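Local coordinates for Non-structural protein 2 (Human rotavirus C, PDB 2GU0) that probably binds single-stranded RNA, hydrolyses nucleoside triphosphates and RNA 5'-triphosphates, unwinds nucleic-acid helices without ATP and helps build viroplasms for genome replication and packaging, working as a homooctamer, at residues His110-Leu115 and Ser172-Leu177; Ala181-Ile186 and Arg224-Ser229; Pro264-Cys269 and Thr284-Ile289. All coordinates share one frame; numbering follows the deposited sequence.

Contact 1. Residues His110-Leu115 and Ser172-Leu177; sequences HLENLL and SNHKLL
Glu112, on helix 108-119, and His174, in the loop between strands 164-170 and 182-188, carry this contact, and three kinds of interaction join them and their neighbours. The first is a pair of hydrogen bonds from loop backbone to one carboxylate. Leu176 N gives its hydrogen to Glu112 OE1 at 3.1 Å, meeting the syn lone pair, while Lys175 N reaches Glu112 OE2 at 3.2 Å, also from the syn side but 32° out of the carboxylate plane. Two successive amides thus grip the two oxygens, which fixes the rotation of the carboxylate; Gln75 NE2 adds a further bond to OE2.

The second is stacking. A chi1 of 160° sets Glu112 CG anti to the backbone N and over the imidazole face, 3.4 Å from the centroid of the His174 ring and almost on its normal, as a CH-pi contact. A bend at chi2 then carries CD on toward the loop amides. The carboxylate continues the overlap, its plane only 9° from that of the ring, with Glu112 CD 3.5 Å from His174 CG.

The third is a weak hydrogen bond at the ring edge, from His174 NE2 to Asn113 OD1 at 3.2 Å. The amide is turned steeply across the ring, and Asn113 ND2 is held separately by Glu153. The Leu176 side chain also touches Leu79 of helix 74-90.

The carboxylate, held by two consecutive loop amides, ties the loop between two strands of the HIT-like C-terminal region to helix 108-119 of the N-terminal region.

Contact 2. Residues Ala181-Ile186 and Arg224-Ser229; sequences ADEYKI and RLVLHS
Two neighbouring antiparallel strands of the five-stranded sheet in the HIT-like C-terminal region, 182-188 and 222-227, meet here. Over the short segments their axes approach to 4.6 Å and run at 158°. Tyr184 and Leu225 form the hydrogen-bonded pair: Leu225 N to Tyr184 O is 3.0 Å, whereas the return bond from Tyr184 N to Leu225 O is weak at 3.4 Å. Lys185 and Arg224 follow as a non-hydrogen-bonded pair.

On the face bearing Lys185 and Arg224 the contact is ionic. Arg224 NH1 makes a salt bridge with Glu183 OE1 at 2.7 Å; the oxygen lies in the guanidinium plane, but the donor stands 50° above the carboxylate plane, the two planes being 56° apart. Lys185 NZ comes within 3.9 Å of Arg224 NH2, a repulsion probably eased by Glu153 and Glu147, which both form salt bridges with the lysine.

Across the face of Tyr184 and Leu225 the contacts are apolar. Tyr184 CB touches Leu225 CD1 at 3.8 Å, and Ile186 CD1 meets Leu225 CG at 4.0 Å, the two side chains crossing at about a right angle.

Lys185 and Arg224 are predicted ATP-binding residues, and the predicted catalytic His222 lies beside Lys185; two basic side chains, each paired with acidic residues, beside the histidine are consistent with the HIT-like nucleotide site.

Contact 3. Residues Pro264-Cys269 and Thr284-Ile289; sequences PGWKTC and TSLYSI
Gly265, in the first turn of helix 264-275, rests against the backbone of Ser285 and Leu286, with its CA 3.7 Å from Leu286 CA. Having no side chain, this glycine leaves a hollow in the helix surface, and the weakly bonded helical turn around 285-288 settles there, the backbone of Ser285 and Leu286 lying in it. Gly265 CA also points a hydrogen at Leu286 O, 3.6 Å away and nearly straight at 170°.

Side chains flank this close backbone approach. Leu286 is the bump on one flank: its CG is anti to the carbonyl carbon (chi1 -78°), and the CD2 branch wedges between Cys269 and Trp266. It meets Cys269 CB at 3.5 Å and comes obliquely to the indole, at 4.2 Å from Trp266 CE3; these Trp266 and Leu286 side chains lie side by side, pointing the same way. Ala235 of helix 231-243 touches both Trp266 and Leu286.

Ile289 is the second bump, and its two branches part. CG2 packs on Pro264 CB at 3.6 Å, while CD1 reaches Thr268 tip to tip, with the methyl at 3.6 Å from Thr268 CG2. Between the two bumps sits Ser285, whose CB is 3.5 Å from Thr268 OG1; its hydroxyl bonds to Ala282 O.

Thr268 OG1 bonds weakly to Gly265 O and Ser288 OG to Thr284 O, both within their own segments. The chemistry implies a join made by shape and apolar contact, with the CA-H...O contact of Gly265 to Leu286 O as a minor polar element.

Contacts 1 and 2 are joined along the chain: loop 172-177 runs on toward strand 182-188, the contact centres lie 17 Å apart, and His110 ND1 comes within 4.2 Å of Lys185 NZ as packing. Glu153 bridges them chemically, binding both Asn113 and Lys185. Contact 3 sits beyond contact 2, with centres again 17 Å apart but nearest atoms about 7 Å, and is 32 Å from contact 1 between centres. All three lie near the predicted nucleotide site: the side chain of Leu177, at the end of its loop segment, is about 4 Å from that of Val108, contact 2 supplies Lys185 and Arg224, and Trp266 of contact 3 comes about 5 Å from His218, side chain to side chain.

Contact 1. Residues His110-Leu115 and Ser172-Leu177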
loop_
_atom_site.group_PDB
_atom_site.type_symbol
_atom_site.label_atom_id
_atom_site.label_comp_id
_atom_site.label_asym_id
_atom_site.label_seq_id
_atom_site.Cartn_x
_atom_site.Cartn_y
_atom_site.Cartn_z
ATOM N N HIS A 110 -15.083 -30.952 -8.323
ATOM C CA HIS A 110 -15.793 -31.372 -7.123
ATOM C C HIS A 110 -14.764 -31.282 -5.979
ATOM O O HIS A 110 -15.032 -30.690 -4.942
ATOM C CB HIS A 110 -16.323 -32.807 -7.334
ATOM C CG HIS A 110 -17.067 -33.388 -6.167
ATOM N ND1 HIS A 110 -18.140 -34.236 -6.327
ATOM C CD2 HIS A 110 -16.831 -33.338 -4.833
ATOM C CE1 HIS A 110 -18.531 -34.689 -5.148
ATOM N NE2 HIS A 110 -17.752 -34.160 -4.224
ATOM N N LEU A 111 -13.573 -31.835 -6.184
ATOM C CA LEU A 111 -12.545 -31.796 -5.145
ATOM C C LEU A 111 -12.167 -30.374 -4.806
ATOM O O LEU A 111 -11.908 -30.053 -3.639
ATOM C CB LEU A 111 -11.292 -32.551 -5.582
ATOM C CG LEU A 111 -11.450 -34.065 -5.641
ATOM C CD1 LEU A 111 -10.231 -34.681 -6.275
ATOM C CD2 LEU A 111 -11.665 -34.599 -4.236
ATOM N N GLU A 112 -12.124 -29.521 -5.826
ATOM C CA GLU A 112 -11.763 -28.135 -5.602
ATOM C C GLU A 112 -12.779 -27.515 -4.666
ATOM O O GLU A 112 -12.437 -26.661 -3.859
ATOM C CB GLU A 112 -11.689 -27.364 -6.921
ATOM C CG GLU A 112 -11.794 -25.856 -6.753
ATOM C CD GLU A 112 -10.695 -25.074 -7.452
ATOM O OE1 GLU A 112 -10.229 -25.507 -8.522
ATOM O OE2 GLU A 112 -10.311 -24.004 -6.938
ATOM N N ASN A 113 -14.033 -27.939 -4.753
ATOM C CA ASN A 113 -15.016 -27.379 -3.845
ATOM C C ASN A 113 -14.827 -27.954 -2.453
ATOM O O ASN A 113 -14.944 -27.222 -1.468
ATOM C CB ASN A 113 -16.440 -27.621 -4.338
ATOM C CG ASN A 113 -16.957 -26.474 -5.174
ATOM O OD1 ASN A 113 -16.558 -25.325 -4.975
ATOM N ND2 ASN A 113 -17.862 -26.768 -6.097
ATOM N N LEU A 114 -14.523 -29.249 -2.356
ATOM C CA LEU A 114 -14.303 -29.837 -1.038
ATOM C C LEU A 114 -13.195 -29.074 -0.311
ATOM O O LEU A 114 -13.286 -28.862 0.896
ATOM C CB LEU A 114 -13.943 -31.317 -1.137
ATOM C CG LEU A 114 -15.083 -32.285 -1.478
ATOM C CD1 LEU A 114 -14.525 -33.677 -1.663
ATOM C CD2 LEU A 114 -16.110 -32.290 -0.387
ATOM N N LEU A 115 -12.164 -28.653 -1.043
ATOM C CA LEU A 115 -11.064 -27.886 -0.450
ATOM C C LEU A 115 -11.582 -26.648 0.274
ATOM O O LEU A 115 -11.102 -26.309 1.355
ATOM C CB LEU A 115 -10.067 -27.421 -1.510
ATOM C CG LEU A 115 -9.074 -28.408 -2.113
ATOM C CD1 LEU A 115 -8.217 -27.669 -3.134
ATOM C CD2 LEU A 115 -8.217 -29.016 -1.021
ATOM N N SER A 172 -17.115 -20.963 -11.961
ATOM C CA SER A 172 -16.605 -19.742 -12.564
ATOM C C SER A 172 -15.343 -19.175 -11.912
ATOM O O SER A 172 -14.535 -18.546 -12.594
ATOM C CB SER A 172 -17.693 -18.671 -12.566
ATOM O OG SER A 172 -17.772 -18.033 -11.304
ATOM N N ASN A 173 -15.157 -19.390 -10.611
ATOM C CA ASN A 173 -13.971 -18.848 -9.938
ATOM C C ASN A 173 -12.888 -19.840 -9.512
ATOM O O ASN A 173 -11.950 -19.470 -8.810
ATOM C CB ASN A 173 -14.391 -18.027 -8.717
ATOM C CG ASN A 173 -14.930 -16.659 -9.096
ATOM O OD1 ASN A 173 -14.239 -15.867 -9.748
ATOM N ND2 ASN A 173 -16.170 -16.372 -8.688
ATOM N N HIS A 174 -13.015 -21.092 -9.929
ATOM C CA HIS A 174 -12.029 -22.106 -9.583
ATOM C C HIS A 174 -10.661 -21.806 -10.178
ATOM O O HIS A 174 -10.569 -21.303 -11.297
ATOM C CB HIS A 174 -12.493 -23.464 -10.084
ATOM C CG HIS A 174 -13.546 -24.087 -9.233
ATOM N ND1 HIS A 174 -14.020 -25.359 -9.452
ATOM C CD2 HIS A 174 -14.178 -23.632 -8.128
ATOM C CE1 HIS A 174 -14.894 -25.665 -8.511
ATOM N NE2 HIS A 174 -15.008 -24.634 -7.697
ATOM N N LYS A 175 -9.595 -22.116 -9.443
ATOM C CA LYS A 175 -8.257 -21.886 -9.971
ATOM C C LYS A 175 -7.752 -23.082 -10.806
ATOM O O LYS A 175 -6.910 -22.919 -11.687
ATOM C CB LYS A 175 -7.272 -21.559 -8.839
ATOM C CG LYS A 175 -7.209 -20.072 -8.481
ATOM C CD LYS A 175 -5.939 -19.703 -7.664
ATOM C CE LYS A 175 -4.641 -19.560 -8.509
ATOM N NZ LYS A 175 -3.419 -19.301 -7.668
ATOM N N LEU A 176 -8.284 -24.276 -10.550
ATOM C CA LEU A 176 -7.861 -25.466 -11.285
ATOM C C LEU A 176 -8.438 -25.577 -12.693
ATOM O O LEU A 176 -7.703 -25.481 -13.670
ATOM C CB LEU A 176 -8.181 -26.734 -10.481
ATOM C CG LEU A 176 -7.314 -26.973 -9.239
ATOM C CD1 LEU A 176 -7.670 -28.306 -8.599
ATOM C CD2 LEU A 176 -5.847 -26.968 -9.637
ATOM N N LEU A 177 -9.746 -25.775 -12.802
ATOM C CA LEU A 177 -10.387 -25.892 -14.104
ATOM C C LEU A 177 -11.626 -25.021 -14.161
ATOM O O LEU A 177 -12.746 -25.518 -14.043
ATOM C CB LEU A 177 -10.776 -27.336 -14.368
ATOM C CG LEU A 177 -9.641 -28.358 -14.273
ATOM C CD1 LEU A 177 -10.219 -29.768 -14.354
ATOM C CD2 LEU A 177 -8.633 -28.128 -15.392
#

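Contact 2. Residues Ala181-Ile186 and Arg224-Ser229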
loop_
_atom_site.group_PDB
_atom_site.type_symbol
_atom_site.label_atom_id
_atom_site.label_comp_id
_atom_site.label_asym_id
_atom_site.label_seq_id
_atom_site.Cartn_x
_atom_site.Cartn_y
_atom_site.Cartn_z
ATOM N N ALA A 181 -20.676 -23.067 -16.458
ATOM C CA ALA A 181 -21.934 -23.747 -16.165
ATOM C C ALA A 181 -22.638 -23.166 -14.923
ATOM O O ALA A 181 -22.009 -22.925 -13.889
ATOM C CB ALA A 181 -21.684 -25.240 -15.976
ATOM N N ASP A 182 -23.945 -22.942 -15.053
ATOM C CA ASP A 182 -24.793 -22.393 -13.997
ATOM C C ASP A 182 -25.550 -23.587 -13.405
ATOM O O ASP A 182 -26.565 -24.019 -13.948
ATOM C CB ASP A 182 -25.768 -21.386 -14.633
ATOM C CG ASP A 182 -26.560 -20.579 -13.611
ATOM O OD1 ASP A 182 -27.388 -21.151 -12.873
ATOM O OD2 ASP A 182 -26.357 -19.351 -13.554
ATOM N N GLU A 183 -25.059 -24.130 -12.300
ATOM C CA GLU A 183 -25.718 -25.282 -11.705
ATOM C C GLU A 183 -25.865 -25.204 -10.194
ATOM O O GLU A 183 -25.219 -24.399 -9.540
ATOM C CB GLU A 183 -24.931 -26.552 -12.025
ATOM C CG GLU A 183 -24.527 -26.710 -13.469
ATOM C CD GLU A 183 -23.674 -27.942 -13.686
ATOM O OE1 GLU A 183 -22.555 -27.974 -13.148
ATOM O OE2 GLU A 183 -24.110 -28.882 -14.382
ATOM N N TYR A 184 -26.730 -26.060 -9.659
ATOM C CA TYR A 184 -26.950 -26.186 -8.223
ATOM C C TYR A 184 -27.065 -27.681 -7.977
ATOM O O TYR A 184 -27.270 -28.453 -8.918
ATOM C CB TYR A 184 -28.248 -25.515 -7.776
ATOM C CG TYR A 184 -28.300 -24.039 -8.038
ATOM C CD1 TYR A 184 -28.543 -23.560 -9.322
ATOM C CD2 TYR A 184 -28.121 -23.117 -7.011
ATOM C CE1 TYR A 184 -28.614 -22.198 -9.579
ATOM C CE2 TYR A 184 -28.191 -21.755 -7.256
ATOM C CZ TYR A 184 -28.438 -21.305 -8.545
ATOM O OH TYR A 184 -28.524 -19.970 -8.831
ATOM N N LYS A 185 -26.933 -28.100 -6.725
ATOM C CA LYS A 185 -27.044 -29.519 -6.417
ATOM C C LYS A 185 -28.009 -29.795 -5.265
ATOM O O LYS A 185 -27.962 -29.140 -4.222
ATOM C CB LYS A 185 -25.669 -30.105 -6.091
ATOM C CG LYS A 185 -25.684 -31.621 -5.947
ATOM C CD LYS A 185 -24.323 -32.212 -5.588
ATOM C CE LYS A 185 -23.344 -32.142 -6.740
ATOM N NZ LYS A 185 -22.079 -32.843 -6.406
ATOM N N ILE A 186 -28.888 -30.773 -5.472
ATOM C CA ILE A 186 -29.868 -31.190 -4.475
ATOM C C ILE A 186 -29.375 -32.490 -3.858
ATOM O O ILE A 186 -29.095 -33.441 -4.568
ATOM C CB ILE A 186 -31.209 -31.495 -5.134
ATOM C CG1 ILE A 186 -31.661 -30.315 -5.985
ATOM C CG2 ILE A 186 -32.236 -31.821 -4.084
ATOM C CD1 ILE A 186 -32.896 -30.630 -6.791
ATOM N N ARG A 224 -28.879 -32.675 -9.920
ATOM C CA ARG A 224 -28.292 -31.448 -10.424
ATOM C C ARG A 224 -29.333 -30.586 -11.149
ATOM O O ARG A 224 -30.020 -31.052 -12.052
ATOM C CB ARG A 224 -27.116 -31.784 -11.359
ATOM C CG ARG A 224 -26.234 -30.585 -11.699
ATOM C CD ARG A 224 -24.925 -30.994 -12.362
ATOM N NE ARG A 224 -24.048 -31.701 -11.435
ATOM C CZ ARG A 224 -22.817 -31.303 -11.104
ATOM N NH1 ARG A 224 -22.304 -30.188 -11.620
ATOM N NH2 ARG A 224 -22.091 -32.038 -10.262
ATOM N N LEU A 225 -29.466 -29.337 -10.714
ATOM C CA LEU A 225 -30.382 -28.391 -11.342
ATOM C C LEU A 225 -29.600 -27.802 -12.508
ATOM O O LEU A 225 -28.600 -27.114 -12.293
ATOM C CB LEU A 225 -30.772 -27.274 -10.364
ATOM C CG LEU A 225 -31.755 -27.677 -9.263
ATOM C CD1 LEU A 225 -31.878 -26.572 -8.250
ATOM C CD2 LEU A 225 -33.106 -27.982 -9.875
ATOM N N VAL A 226 -30.038 -28.084 -13.733
ATOM C CA VAL A 226 -29.347 -27.589 -14.914
ATOM C C VAL A 226 -30.245 -26.707 -15.758
ATOM O O VAL A 226 -31.467 -26.774 -15.644
ATOM C CB VAL A 226 -28.826 -28.757 -15.772
ATOM C CG1 VAL A 226 -27.869 -29.598 -14.953
ATOM C CG2 VAL A 226 -29.982 -29.622 -16.261
ATOM N N LEU A 227 -29.644 -25.866 -16.592
ATOM C CA LEU A 227 -30.417 -24.974 -17.449
ATOM C C LEU A 227 -31.130 -25.771 -18.529
ATOM O O LEU A 227 -30.561 -26.720 -19.076
ATOM C CB LEU A 227 -29.509 -23.933 -18.115
ATOM C CG LEU A 227 -29.312 -22.531 -17.517
ATOM C CD1 LEU A 227 -30.083 -22.395 -16.229
ATOM C CD2 LEU A 227 -27.832 -22.276 -17.306
ATOM N N HIS A 228 -32.372 -25.391 -18.836
ATOM C CA HIS A 228 -33.134 -26.085 -19.872
ATOM C C HIS A 228 -32.294 -26.148 -21.147
ATOM O O HIS A 228 -32.316 -27.142 -21.878
ATOM C CB HIS A 228 -34.455 -25.363 -20.154
ATOM C CG HIS A 228 -35.456 -25.461 -19.041
ATOM N ND1 HIS A 228 -35.795 -26.656 -18.446
ATOM C CD2 HIS A 228 -36.219 -24.516 -18.442
ATOM C CE1 HIS A 228 -36.725 -26.444 -17.531
ATOM N NE2 HIS A 228 -36.999 -25.153 -17.509
ATOM N N SER A 229 -31.539 -25.082 -21.395
ATOM C CA SER A 229 -30.671 -25.010 -22.563
ATOM C C SER A 229 -29.439 -25.881 -22.356
ATOM O O SER A 229 -28.374 -25.592 -22.876
ATOM C CB SER A 229 -30.228 -23.565 -22.797
ATOM O OG SER A 229 -29.370 -23.120 -21.759
#

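Contact 3. Residues Pro264-Cys269 and Thr284-Ile289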
loop_
_atom_site.group_PDB
_atom_site.type_symbol
_atom_site.label_atom_id
_atom_site.label_comp_id
_atom_site.label_asym_id
_atom_site.label_seq_id
_atom_site.Cartn_x
_atom_site.Cartn_y
_atom_site.Cartn_z
ATOM N N PRO A 264 -39.827 -34.428 -15.441
ATOM C CA PRO A 264 -40.602 -35.438 -16.179
ATOM C C PRO A 264 -39.999 -35.869 -17.509
ATOM O O PRO A 264 -39.864 -37.062 -17.781
ATOM C CB PRO A 264 -41.965 -34.769 -16.349
ATOM C CG PRO A 264 -42.074 -33.947 -15.115
ATOM C CD PRO A 264 -40.698 -33.306 -15.051
ATOM N N GLY A 265 -39.648 -34.889 -18.334
ATOM C CA GLY A 265 -39.058 -35.192 -19.624
ATOM C C GLY A 265 -37.878 -36.121 -19.447
ATOM O O GLY A 265 -37.769 -37.146 -20.123
ATOM N N TRP A 266 -36.999 -35.757 -18.519
ATOM C CA TRP A 266 -35.811 -36.539 -18.215
ATOM C C TRP A 266 -36.236 -37.915 -17.727
ATOM O O TRP A 266 -35.783 -38.928 -18.236
ATOM C CB TRP A 266 -34.997 -35.813 -17.135
ATOM C CG TRP A 266 -33.689 -36.479 -16.753
ATOM C CD1 TRP A 266 -33.480 -37.363 -15.731
ATOM C CD2 TRP A 266 -32.420 -36.301 -17.393
ATOM N NE1 TRP A 266 -32.166 -37.742 -15.698
ATOM C CE2 TRP A 266 -31.491 -37.107 -16.706
ATOM C CE3 TRP A 266 -31.982 -35.539 -18.482
ATOM C CZ2 TRP A 266 -30.146 -37.174 -17.071
ATOM C CZ3 TRP A 266 -30.646 -35.605 -18.847
ATOM C CH2 TRP A 266 -29.742 -36.418 -18.142
ATOM N N LYS A 267 -37.119 -37.931 -16.737
ATOM C CA LYS A 267 -37.625 -39.162 -16.153
ATOM C C LYS A 267 -37.893 -40.257 -17.176
ATOM O O LYS A 267 -37.367 -41.363 -17.053
ATOM C CB LYS A 267 -38.910 -38.861 -15.387
ATOM C CG LYS A 267 -39.696 -40.076 -14.915
ATOM C CD LYS A 267 -38.949 -40.859 -13.852
ATOM C CE LYS A 267 -39.900 -41.755 -13.058
ATOM N NZ LYS A 267 -40.895 -40.983 -12.248
ATOM N N THR A 268 -38.710 -39.942 -18.182
ATOM C CA THR A 268 -39.077 -40.905 -19.224
ATOM C C THR A 268 -38.021 -41.087 -20.311
ATOM O O THR A 268 -37.782 -42.210 -20.760
ATOM C CB THR A 268 -40.409 -40.519 -19.927
ATOM O OG1 THR A 268 -40.272 -39.233 -20.541
ATOM C CG2 THR A 268 -41.559 -40.490 -18.932
ATOM N N CYS A 269 -37.411 -39.991 -20.751
ATOM C CA CYS A 269 -36.387 -40.076 -21.783
ATOM C C CYS A 269 -35.316 -41.063 -21.352
ATOM O O CYS A 269 -34.868 -41.890 -22.141
ATOM C CB CYS A 269 -35.749 -38.710 -22.023
ATOM S SG CYS A 269 -34.256 -38.769 -23.039
ATOM N N THR A 284 -36.886 -36.768 -27.575
ATOM C CA THR A 284 -38.115 -36.010 -27.766
ATOM C C THR A 284 -38.912 -35.810 -26.490
ATOM O O THR A 284 -39.346 -34.699 -26.192
ATOM C CB THR A 284 -39.012 -36.704 -28.817
ATOM O OG1 THR A 284 -38.363 -36.645 -30.091
ATOM C CG2 THR A 284 -40.384 -36.035 -28.906
ATOM N N SER A 285 -39.110 -36.884 -25.736
ATOM C CA SER A 285 -39.881 -36.802 -24.504
ATOM C C SER A 285 -39.273 -35.871 -23.454
ATOM O O SER A 285 -39.856 -35.669 -22.395
ATOM C CB SER A 285 -40.095 -38.208 -23.924
ATOM O OG SER A 285 -38.943 -39.019 -24.078
ATOM N N LEU A 286 -38.110 -35.300 -23.760
ATOM C CA LEU A 286 -37.427 -34.379 -22.851
ATOM C C LEU A 286 -38.133 -33.033 -22.740
ATOM O O LEU A 286 -38.169 -32.429 -21.673
ATOM C CB LEU A 286 -35.998 -34.115 -23.325
ATOM C CG LEU A 286 -34.902 -35.141 -23.071
ATOM C CD1 LEU A 286 -33.596 -34.595 -23.622
ATOM C CD2 LEU A 286 -34.784 -35.416 -21.582
ATOM N N TYR A 287 -38.681 -32.560 -23.853
ATOM C CA TYR A 287 -39.360 -31.274 -23.884
ATOM C C TYR A 287 -40.823 -31.433 -24.241
ATOM O O TYR A 287 -41.558 -30.452 -24.308
ATOM C CB TYR A 287 -38.694 -30.389 -24.920
ATOM C CG TYR A 287 -38.616 -31.074 -26.257
ATOM C CD1 TYR A 287 -39.716 -31.111 -27.110
ATOM C CD2 TYR A 287 -37.459 -31.737 -26.649
ATOM C CE1 TYR A 287 -39.662 -31.796 -28.322
ATOM C CE2 TYR A 287 -37.395 -32.424 -27.859
ATOM C CZ TYR A 287 -38.499 -32.452 -28.689
ATOM O OH TYR A 287 -38.435 -33.143 -29.876
ATOM N N SER A 288 -41.246 -32.664 -24.481
ATOM C CA SER A 288 -42.631 -32.904 -24.848
ATOM C C SER A 288 -43.521 -33.374 -23.700
ATOM O O SER A 288 -44.730 -33.510 -23.879
ATOM C CB SER A 288 -42.700 -33.901 -26.003
ATOM O OG SER A 288 -42.120 -35.134 -25.634
ATOM N N ILE A 289 -42.941 -33.623 -22.525
ATOM C CA ILE A 289 -43.744 -34.051 -21.379
ATOM C C ILE A 289 -43.957 -32.927 -20.363
ATOM O O ILE A 289 -43.016 -32.223 -20.004
ATOM C CB ILE A 289 -43.119 -35.251 -20.668
ATOM C CG1 ILE A 289 -43.224 -36.480 -21.566
ATOM C CG2 ILE A 289 -43.826 -35.499 -19.344
ATOM C CD1 ILE A 289 -42.837 -37.770 -20.886
#